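Side-chain contacts in 4-alpha-glucanotransferase (Corynebacterium glutamicum, PDB 5B68), which belongs to the MalQ (amylomaltase) family of carbohydrate-active enzymes, pairing an N-terminal beta-sandwich domain with a TIM-barrel domain: residues M181-S186 with R658-P663; T555-H560 with L650-G655; T636-A639 with L645-V648. All coordinates share one frame; numbering follows the deposited sequence.

Interaction 1. Residues M181-S186 with R658-P663; sequences MAQIYS and RAQNQP. With SO4 (sulfate ion), chain E.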
loop_
_atom_site.group_PDB
_atom_site.type_symbol
_atom_site.label_atom_id
_atom_site.label_comp_id
_atom_site.label_asym_id
_atom_site.label_seq_id
_atom_site.Cartn_x
_atom_site.Cartn_y
_atom_site.Cartn_z
ATOM N N MET A 181 -6.384 -13.878 -5.302
ATOM C CA MET A 181 -5.316 -12.887 -5.561
ATOM C C MET A 181 -4.614 -13.158 -6.875
ATOM O O MET A 181 -4.221 -14.310 -7.175
ATOM C CB MET A 181 -4.267 -12.855 -4.451
ATOM C CG MET A 181 -3.106 -11.846 -4.657
ATOM S SD MET A 181 -1.758 -12.369 -5.726
ATOM C CE MET A 181 -0.803 -13.277 -4.507
ATOM N N ALA A 182 -4.437 -12.115 -7.678
ATOM C CA ALA A 182 -3.724 -12.238 -8.927
ATOM C C ALA A 182 -2.724 -11.082 -9.084
ATOM O O ALA A 182 -3.038 -9.944 -8.730
ATOM C CB ALA A 182 -4.642 -12.218 -10.109
ATOM N N GLN A 183 -1.544 -11.412 -9.603
ATOM C CA GLN A 183 -0.596 -10.393 -10.048
ATOM C C GLN A 183 -0.989 -10.016 -11.461
ATOM O O GLN A 183 -0.615 -10.672 -12.459
ATOM C CB GLN A 183 0.832 -10.899 -9.947
ATOM C CG GLN A 183 1.212 -11.258 -8.554
ATOM C CD GLN A 183 1.424 -10.040 -7.662
ATOM O OE1 GLN A 183 2.322 -9.257 -7.941
ATOM N NE2 GLN A 183 0.649 -9.897 -6.591
ATOM N N ILE A 184 -1.838 -8.998 -11.600
ATOM C CA ILE A 184 -2.552 -8.805 -12.859
ATOM C C ILE A 184 -1.671 -8.564 -14.102
ATOM O O ILE A 184 -2.053 -8.963 -15.203
ATOM C CB ILE A 184 -3.711 -7.731 -12.724
ATOM C CG1 ILE A 184 -4.670 -7.765 -13.903
ATOM C CG2 ILE A 184 -3.102 -6.357 -12.562
ATOM C CD1 ILE A 184 -5.387 -9.087 -13.999
ATOM N N TYR A 185 -0.536 -7.908 -13.918
ATOM C CA TYR A 185 0.442 -7.673 -15.037
ATOM C C TYR A 185 0.881 -9.047 -15.638
ATOM O O TYR A 185 1.248 -9.141 -16.796
ATOM C CB TYR A 185 1.705 -6.913 -14.513
ATOM C CG TYR A 185 2.335 -7.492 -13.298
ATOM C CD1 TYR A 185 3.245 -8.561 -13.415
ATOM C CD2 TYR A 185 1.995 -7.073 -12.024
ATOM C CE1 TYR A 185 3.780 -9.145 -12.321
ATOM C CE2 TYR A 185 2.533 -7.669 -10.888
ATOM C CZ TYR A 185 3.420 -8.726 -11.070
ATOM O OH TYR A 185 3.961 -9.366 -10.013
ATOM N N SER A 186 0.848 -10.080 -14.810
ATOM C CA SER A 186 1.300 -11.409 -15.236
ATOM C C SER A 186 0.230 -12.276 -15.867
ATOM O O SER A 186 0.566 -13.353 -16.365
ATOM C CB SER A 186 1.911 -12.203 -14.066
ATOM O OG SER A 186 0.940 -12.701 -13.125
ATOM N N ARG A 658 6.734 -21.333 -10.492
ATOM C CA ARG A 658 7.670 -20.173 -10.410
ATOM C C ARG A 658 7.232 -19.017 -9.448
ATOM O O ARG A 658 6.121 -18.476 -9.586
ATOM C CB ARG A 658 7.904 -19.634 -11.797
ATOM C CG ARG A 658 8.410 -20.677 -12.766
ATOM C CD ARG A 658 9.093 -20.053 -13.948
ATOM N NE ARG A 658 8.175 -19.584 -14.988
ATOM C CZ ARG A 658 8.578 -18.944 -16.095
ATOM N NH1 ARG A 658 7.711 -18.553 -17.009
ATOM N NH2 ARG A 658 9.879 -18.696 -16.307
ATOM N N ALA A 659 8.123 -18.666 -8.488
ATOM C CA ALA A 659 7.989 -17.480 -7.622
ATOM C C ALA A 659 7.935 -16.221 -8.448
ATOM O O ALA A 659 8.576 -16.114 -9.516
ATOM C CB ALA A 659 9.093 -17.383 -6.587
ATOM N N GLN A 660 7.059 -15.307 -8.022
ATOM C CA GLN A 660 6.949 -14.021 -8.704
ATOM C C GLN A 660 8.074 -13.087 -8.209
ATOM O O GLN A 660 8.599 -12.276 -8.998
ATOM C CB GLN A 660 5.603 -13.362 -8.378
ATOM C CG GLN A 660 5.297 -12.095 -9.209
ATOM C CD GLN A 660 5.300 -12.285 -10.697
ATOM O OE1 GLN A 660 6.236 -11.865 -11.386
ATOM N NE2 GLN A 660 4.220 -12.906 -11.254
ATOM N N ASN A 661 8.324 -13.157 -6.920
ATOM C CA ASN A 661 9.358 -12.340 -6.260
ATOM C C ASN A 661 10.141 -13.216 -5.304
ATOM O O ASN A 661 9.527 -14.005 -4.551
ATOM C CB ASN A 661 8.684 -11.220 -5.450
ATOM C CG ASN A 661 9.704 -10.249 -4.780
ATOM O OD1 ASN A 661 10.662 -9.827 -5.406
ATOM N ND2 ASN A 661 9.461 -9.895 -3.531
ATOM N N GLN A 662 11.476 -13.082 -5.301
ATOM C CA GLN A 662 12.308 -13.691 -4.238
ATOM C C GLN A 662 12.812 -12.522 -3.382
ATOM O O GLN A 662 13.658 -11.771 -3.869
ATOM C CB GLN A 662 13.474 -14.509 -4.830
ATOM C CG GLN A 662 14.388 -15.069 -3.765
ATOM C CD GLN A 662 13.636 -15.936 -2.777
ATOM O OE1 GLN A 662 13.517 -15.617 -1.590
ATOM N NE2 GLN A 662 13.061 -17.016 -3.286
ATOM N N PRO A 663 12.243 -12.307 -2.163
ATOM C CA PRO A 663 12.664 -11.121 -1.381
ATOM C C PRO A 663 14.171 -11.079 -1.145
ATOM O O PRO A 663 14.816 -12.152 -1.093
ATOM C CB PRO A 663 11.873 -11.256 -0.053
ATOM C CG PRO A 663 10.597 -11.905 -0.502
ATOM C CD PRO A 663 11.018 -12.905 -1.562
HETATM S S SO4 E . 12.028 -7.196 -1.815
HETATM O O1 SO4 E . 10.910 -7.361 -2.784
HETATM O O2 SO4 E . 11.978 -5.788 -1.380
HETATM O O3 SO4 E . 11.805 -8.089 -0.654
HETATM O O4 SO4 E . 13.316 -7.591 -2.397
#

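Interaction 2. Residues T555-H560 with L650-G655; sequences TTVTTH and LVDMVG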
loop_
_atom_site.group_PDB
_atom_site.type_symbol
_atom_site.label_atom_id
_atom_site.label_comp_id
_atom_site.label_asym_id
_atom_site.label_seq_id
_atom_site.Cartn_x
_atom_site.Cartn_y
_atom_site.Cartn_z
ATOM N N THR A 555 -6.995 -14.796 5.544
ATOM C CA THR A 555 -6.139 -15.997 5.605
ATOM C C THR A 555 -5.849 -16.569 4.209
ATOM O O THR A 555 -6.769 -16.756 3.375
ATOM C CB THR A 555 -6.786 -17.049 6.531
ATOM O OG1 THR A 555 -6.852 -16.497 7.840
ATOM C CG2 THR A 555 -5.908 -18.293 6.605
ATOM N N THR A 556 -4.580 -16.798 3.905
ATOM C CA THR A 556 -4.180 -17.367 2.633
ATOM C C THR A 556 -3.260 -18.546 2.903
ATOM O O THR A 556 -2.718 -18.667 4.048
ATOM C CB THR A 556 -3.331 -16.391 1.758
ATOM O OG1 THR A 556 -2.258 -15.820 2.553
ATOM C CG2 THR A 556 -4.180 -15.382 1.263
ATOM N N VAL A 557 -3.044 -19.337 1.868
ATOM C CA VAL A 557 -2.036 -20.407 1.937
ATOM C C VAL A 557 -0.692 -19.759 1.698
ATOM O O VAL A 557 0.289 -20.076 2.346
ATOM C CB VAL A 557 -2.253 -21.482 0.878
ATOM C CG1 VAL A 557 -1.100 -22.484 0.880
ATOM C CG2 VAL A 557 -3.621 -22.130 1.037
ATOM N N THR A 558 -0.642 -18.874 0.711
ATOM C CA THR A 558 0.610 -18.326 0.234
ATOM C C THR A 558 0.468 -16.845 -0.181
ATOM O O THR A 558 -0.542 -16.271 0.085
ATOM C CB THR A 558 1.189 -19.184 -0.882
ATOM O OG1 THR A 558 2.568 -18.835 -1.100
ATOM C CG2 THR A 558 0.391 -19.063 -2.163
ATOM N N THR A 559 1.532 -16.234 -0.677
ATOM C CA THR A 559 1.523 -14.795 -1.053
ATOM C C THR A 559 2.471 -14.645 -2.206
ATOM O O THR A 559 3.237 -15.537 -2.497
ATOM C CB THR A 559 2.057 -13.786 -0.004
ATOM O OG1 THR A 559 3.457 -13.975 0.185
ATOM C CG2 THR A 559 1.341 -13.893 1.271
ATOM N N HIS A 560 2.448 -13.477 -2.789
ATOM C CA HIS A 560 3.303 -13.121 -3.922
ATOM C C HIS A 560 4.800 -13.148 -3.578
ATOM O O HIS A 560 5.596 -13.188 -4.493
ATOM C CB HIS A 560 2.896 -11.711 -4.469
ATOM C CG HIS A 560 3.030 -10.633 -3.456
ATOM N ND1 HIS A 560 2.058 -10.331 -2.533
ATOM C CD2 HIS A 560 4.099 -9.856 -3.140
ATOM C CE1 HIS A 560 2.499 -9.385 -1.721
ATOM N NE2 HIS A 560 3.745 -9.093 -2.064
ATOM N N LEU A 650 -4.230 -17.233 -7.475
ATOM C CA LEU A 650 -4.543 -17.672 -8.790
ATOM C C LEU A 650 -3.475 -18.653 -9.255
ATOM O O LEU A 650 -3.788 -19.638 -9.957
ATOM C CB LEU A 650 -4.618 -16.483 -9.803
ATOM C CG LEU A 650 -5.008 -16.863 -11.229
ATOM C CD1 LEU A 650 -6.437 -17.428 -11.219
ATOM C CD2 LEU A 650 -4.877 -15.654 -12.190
ATOM N N VAL A 651 -2.236 -18.381 -8.897
ATOM C CA VAL A 651 -1.124 -19.271 -9.264
ATOM C C VAL A 651 -1.390 -20.708 -8.813
ATOM O O VAL A 651 -0.962 -21.644 -9.494
ATOM C CB VAL A 651 0.250 -18.819 -8.660
ATOM C CG1 VAL A 651 0.747 -17.573 -9.372
ATOM C CG2 VAL A 651 0.233 -18.600 -7.165
ATOM N N ASP A 652 -1.990 -20.852 -7.647
ATOM C CA ASP A 652 -2.266 -22.187 -7.076
ATOM C C ASP A 652 -3.429 -22.886 -7.776
ATOM O O ASP A 652 -3.543 -24.108 -7.664
ATOM C CB ASP A 652 -2.575 -22.093 -5.565
ATOM C CG ASP A 652 -1.339 -21.868 -4.743
ATOM O OD1 ASP A 652 -0.255 -21.903 -5.351
ATOM O OD2 ASP A 652 -1.441 -21.713 -3.524
ATOM N N MET A 653 -4.257 -22.145 -8.513
ATOM C CA MET A 653 -5.364 -22.708 -9.253
ATOM C C MET A 653 -4.907 -23.329 -10.574
ATOM O O MET A 653 -5.652 -24.108 -11.170
ATOM C CB MET A 653 -6.497 -21.672 -9.459
ATOM C CG MET A 653 -6.958 -21.039 -8.199
ATOM S SD MET A 653 -8.302 -19.870 -8.425
ATOM C CE MET A 653 -9.771 -20.878 -8.103
ATOM N N VAL A 654 -3.696 -23.004 -11.054
ATOM C CA VAL A 654 -3.257 -23.503 -12.340
ATOM C C VAL A 654 -1.976 -24.355 -12.261
ATOM O O VAL A 654 -1.492 -24.800 -13.287
ATOM C CB VAL A 654 -3.049 -22.344 -13.344
ATOM C CG1 VAL A 654 -4.310 -21.550 -13.497
ATOM C CG2 VAL A 654 -1.940 -21.441 -12.861
ATOM N N GLY A 655 -1.429 -24.548 -11.057
ATOM C CA GLY A 655 -0.242 -25.360 -10.827
ATOM C C GLY A 655 1.076 -24.677 -11.052
ATOM O O GLY A 655 2.063 -25.331 -11.258
#

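Interaction 3. Residues T636-A639 with L645-V648; sequences TFVA and LTCV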
loop_
_atom_site.group_PDB
_atom_site.type_symbol
_atom_site.label_atom_id
_atom_site.label_comp_id
_atom_site.label_asym_id
_atom_site.label_seq_id
_atom_site.Cartn_x
_atom_site.Cartn_y
_atom_site.Cartn_z
ATOM N N THR A 636 -9.027 -26.499 1.501
ATOM C CA THR A 636 -10.122 -26.848 2.388
ATOM C C THR A 636 -9.855 -26.433 3.849
ATOM O O THR A 636 -10.803 -25.926 4.582
ATOM C CB THR A 636 -10.417 -28.398 2.299
ATOM O OG1 THR A 636 -10.860 -28.705 0.960
ATOM C CG2 THR A 636 -11.489 -28.733 3.223
ATOM N N PHE A 637 -8.655 -26.727 4.298
ATOM C CA PHE A 637 -8.208 -26.393 5.667
ATOM C C PHE A 637 -8.385 -24.872 5.923
ATOM O O PHE A 637 -9.022 -24.483 6.846
ATOM C CB PHE A 637 -6.765 -26.792 5.826
ATOM C CG PHE A 637 -6.176 -26.431 7.157
ATOM C CD1 PHE A 637 -6.545 -27.102 8.301
ATOM C CD2 PHE A 637 -5.266 -25.375 7.280
ATOM C CE1 PHE A 637 -6.040 -26.777 9.550
ATOM C CE2 PHE A 637 -4.763 -25.045 8.546
ATOM C CZ PHE A 637 -5.123 -25.756 9.675
ATOM N N VAL A 638 -7.926 -24.072 4.964
ATOM C CA VAL A 638 -8.061 -22.586 5.047
ATOM C C VAL A 638 -9.515 -22.156 4.954
ATOM O O VAL A 638 -9.964 -21.344 5.768
ATOM C CB VAL A 638 -7.197 -21.958 3.963
ATOM C CG1 VAL A 638 -7.636 -20.538 3.631
ATOM C CG2 VAL A 638 -5.749 -22.007 4.398
ATOM N N ALA A 639 -10.274 -22.775 4.038
ATOM C CA ALA A 639 -11.674 -22.377 3.803
ATOM C C ALA A 639 -12.539 -22.550 5.064
ATOM O O ALA A 639 -13.496 -21.791 5.287
ATOM C CB ALA A 639 -12.292 -23.168 2.608
ATOM N N LEU A 645 -12.180 -13.544 5.922
ATOM C CA LEU A 645 -11.877 -13.653 4.529
ATOM C C LEU A 645 -10.728 -14.609 4.290
ATOM O O LEU A 645 -9.742 -14.631 5.031
ATOM C CB LEU A 645 -11.517 -12.300 3.931
ATOM C CG LEU A 645 -12.603 -11.241 3.951
ATOM C CD1 LEU A 645 -11.964 -9.902 3.504
ATOM C CD2 LEU A 645 -13.792 -11.548 3.072
ATOM N N THR A 646 -10.843 -15.381 3.207
ATOM C CA THR A 646 -9.751 -16.282 2.750
ATOM C C THR A 646 -9.402 -15.948 1.323
ATOM O O THR A 646 -10.234 -15.445 0.608
ATOM C CB THR A 646 -10.166 -17.759 2.842
ATOM O OG1 THR A 646 -11.385 -17.915 2.134
ATOM C CG2 THR A 646 -10.335 -18.132 4.226
ATOM N N CYS A 647 -8.201 -16.269 0.884
ATOM C CA CYS A 647 -7.756 -15.868 -0.415
ATOM C C CYS A 647 -7.031 -17.010 -1.039
ATOM O O CYS A 647 -6.151 -17.596 -0.380
ATOM C CB CYS A 647 -6.818 -14.627 -0.361
ATOM S SG CYS A 647 -6.579 -13.974 -2.044
ATOM N N VAL A 648 -7.490 -17.375 -2.246
ATOM C CA VAL A 648 -6.886 -18.408 -3.075
ATOM C C VAL A 648 -6.014 -17.630 -4.020
ATOM O O VAL A 648 -6.506 -16.742 -4.692
ATOM C CB VAL A 648 -7.961 -19.179 -3.905
ATOM C CG1 VAL A 648 -7.321 -20.219 -4.832
ATOM C CG2 VAL A 648 -9.017 -19.738 -3.006
#

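Interaction 1. Residues M181-S186 with R658-P663
Q660 meets the hydroxyl end and edge of the Y185 ring, the two side chains arriving from opposite directions. Its CG lies 3.1 Å from Y185 OH, and the amide carbon follows, with CD 3.3 Å from the same oxygen. The amide stands nearly upright against the ring, the planes 77° apart, and Q660 OE1 sits at the ring edge, in plane, 3.8 Å from Y185 CE1. On its nitrogen side the amide leans on S186, whose CB is 3.7 Å from Q660 NE2. The chain of Q660 leaves with CG opposite its backbone N (chi1 -172°) and then bends at chi2, which brings the amide across to the phenol. Outside the two segments, the backbone N of I675 bonds to Q660 OE1. In the next shell, Y185 OH donates to Q183 OE1 over 2.6 Å, on a lone pair in the carbonyl plane, while R286 makes a cation-pi contact with the ring. S186 is fixed by the 3-10 turn: Q183 O accepts both S186 N (2.8 Å) and S186 OG (2.6 Å). Next to Q660, N661 ND2 hydrogen-bonds to O1 of a sulfate, probably from the crystallisation liquor, 3.0 Å away, and also to D561. Polar groups thus meet across this buried contact by van der Waals touch alone, because the phenol proton goes to Q183 and the amide oxygen is engaged by I675.

Interaction 2. Residues T555-H560 with L650-G655
The van der Waals part of this contact rests on T558 and D652. The methyl CG2 of T558 comes within 3.5 Å of D652 OD2 and 4.2 Å of D652 CG, so the threonine meets one branch of the carboxylate with carbon and not with its hydroxyl. The reason lies in the first torsion of T558: OG1 is swung opposite the backbone N (chi1 -165°), and CG2 takes the place between N and the carbonyl carbon. V557 adds a looser touch, its CB 4.5 Å from the same OD2. These residues follow the end of strand 553-556, whereas D652 belongs to the short helix that continues directly from strand 645-649. The two strands are parallel neighbours in the eight-stranded TIM barrel, so the contact joins the segments emerging from their C-terminal ends. Among hydrogen bonds, the one reaching D652 OD2 comes from outside, from the hydroxyl of T565, giving this buried oxygen a polar partner beside the methyl. Within 555-560, T556 OG1 donates to T558 O over 3.0 Å, tilted 32° out of the carbonyl plane, and so ties the turn that presents T558. In the facing segment the helix is only weakly bonded: M653 N reaches L650 O at 2.9 Å, while V654 N to V651 O is a weak 3.4 Å. Beyond the contact, H560 NE2 is hydrogen-bonded to a BTB molecule, probably from the crystallisation liquor.

Interaction 3. Residues T636-A639 with L645-V648
V638 and T646 form the tight part of this contact, their side chains sliding past each other in opposite directions. Methyl meets methyl where V638 CG1 lies 3.7 Å from T646 CG2, and the same CG1 is 3.8 Å from T646 CB. The threonine methyl also touches the helix backbone, with CG2 3.6 Å from V638 O. Two torsions account for this: V638 holds CG1 roughly opposite its backbone N (chi1 159°), while T646 has OG1 between its backbone N and carbonyl carbon (chi1 54°), which puts CG2 anti to the carbonyl carbon. The polar atoms look to other partners, since V638 O accepts the hydroxyl of T641 and T646 OG1 has a weak hydrogen bond to R177 O. The looser side begins at A639. Although its CA and that of T646 are the closest pair across the segments, at 6.5 Å, its CB stays 5.4 Å from T646 OG1, and the nearest approach, A639 CA to T646 CG2, is 4.5 Å. Farther back along the helix, T636 is partly exposed and lies well clear of the strand. C647 points away from the helix, in keeping with the alternation of side chains along the strand. Helix 627-639 completes the beta-alpha-beta crossover from strand 553-556 to its parallel neighbour 645-649, packing on the outside of the barrel; V638 also touches T555 of the first strand, and R705, just after helix 694-702, lies against T646.

All three contacts are buried and bring together parts of one parallel barrel, whose strands 177-182, 645-649 and 553-556 are consecutive neighbours. Interactions 1 and 2 lie beyond strand ends, their centres about 10 Å apart; in both a polar group meets carbon across the contact, while Q660 OE1 and D652 OD2 find partners in I675 and T565. Interaction 3 lies along the strand itself and is chiefly methyl packing against an outer helix. Backbone pairing joins them: M181 N approaches V648 O at 2.9 Å, and T555 N approaches L645 O at 2.8 Å, both probable hydrogen bonds. Along the chain, interaction 3 is nested within interaction 2, and that in turn within interaction 1.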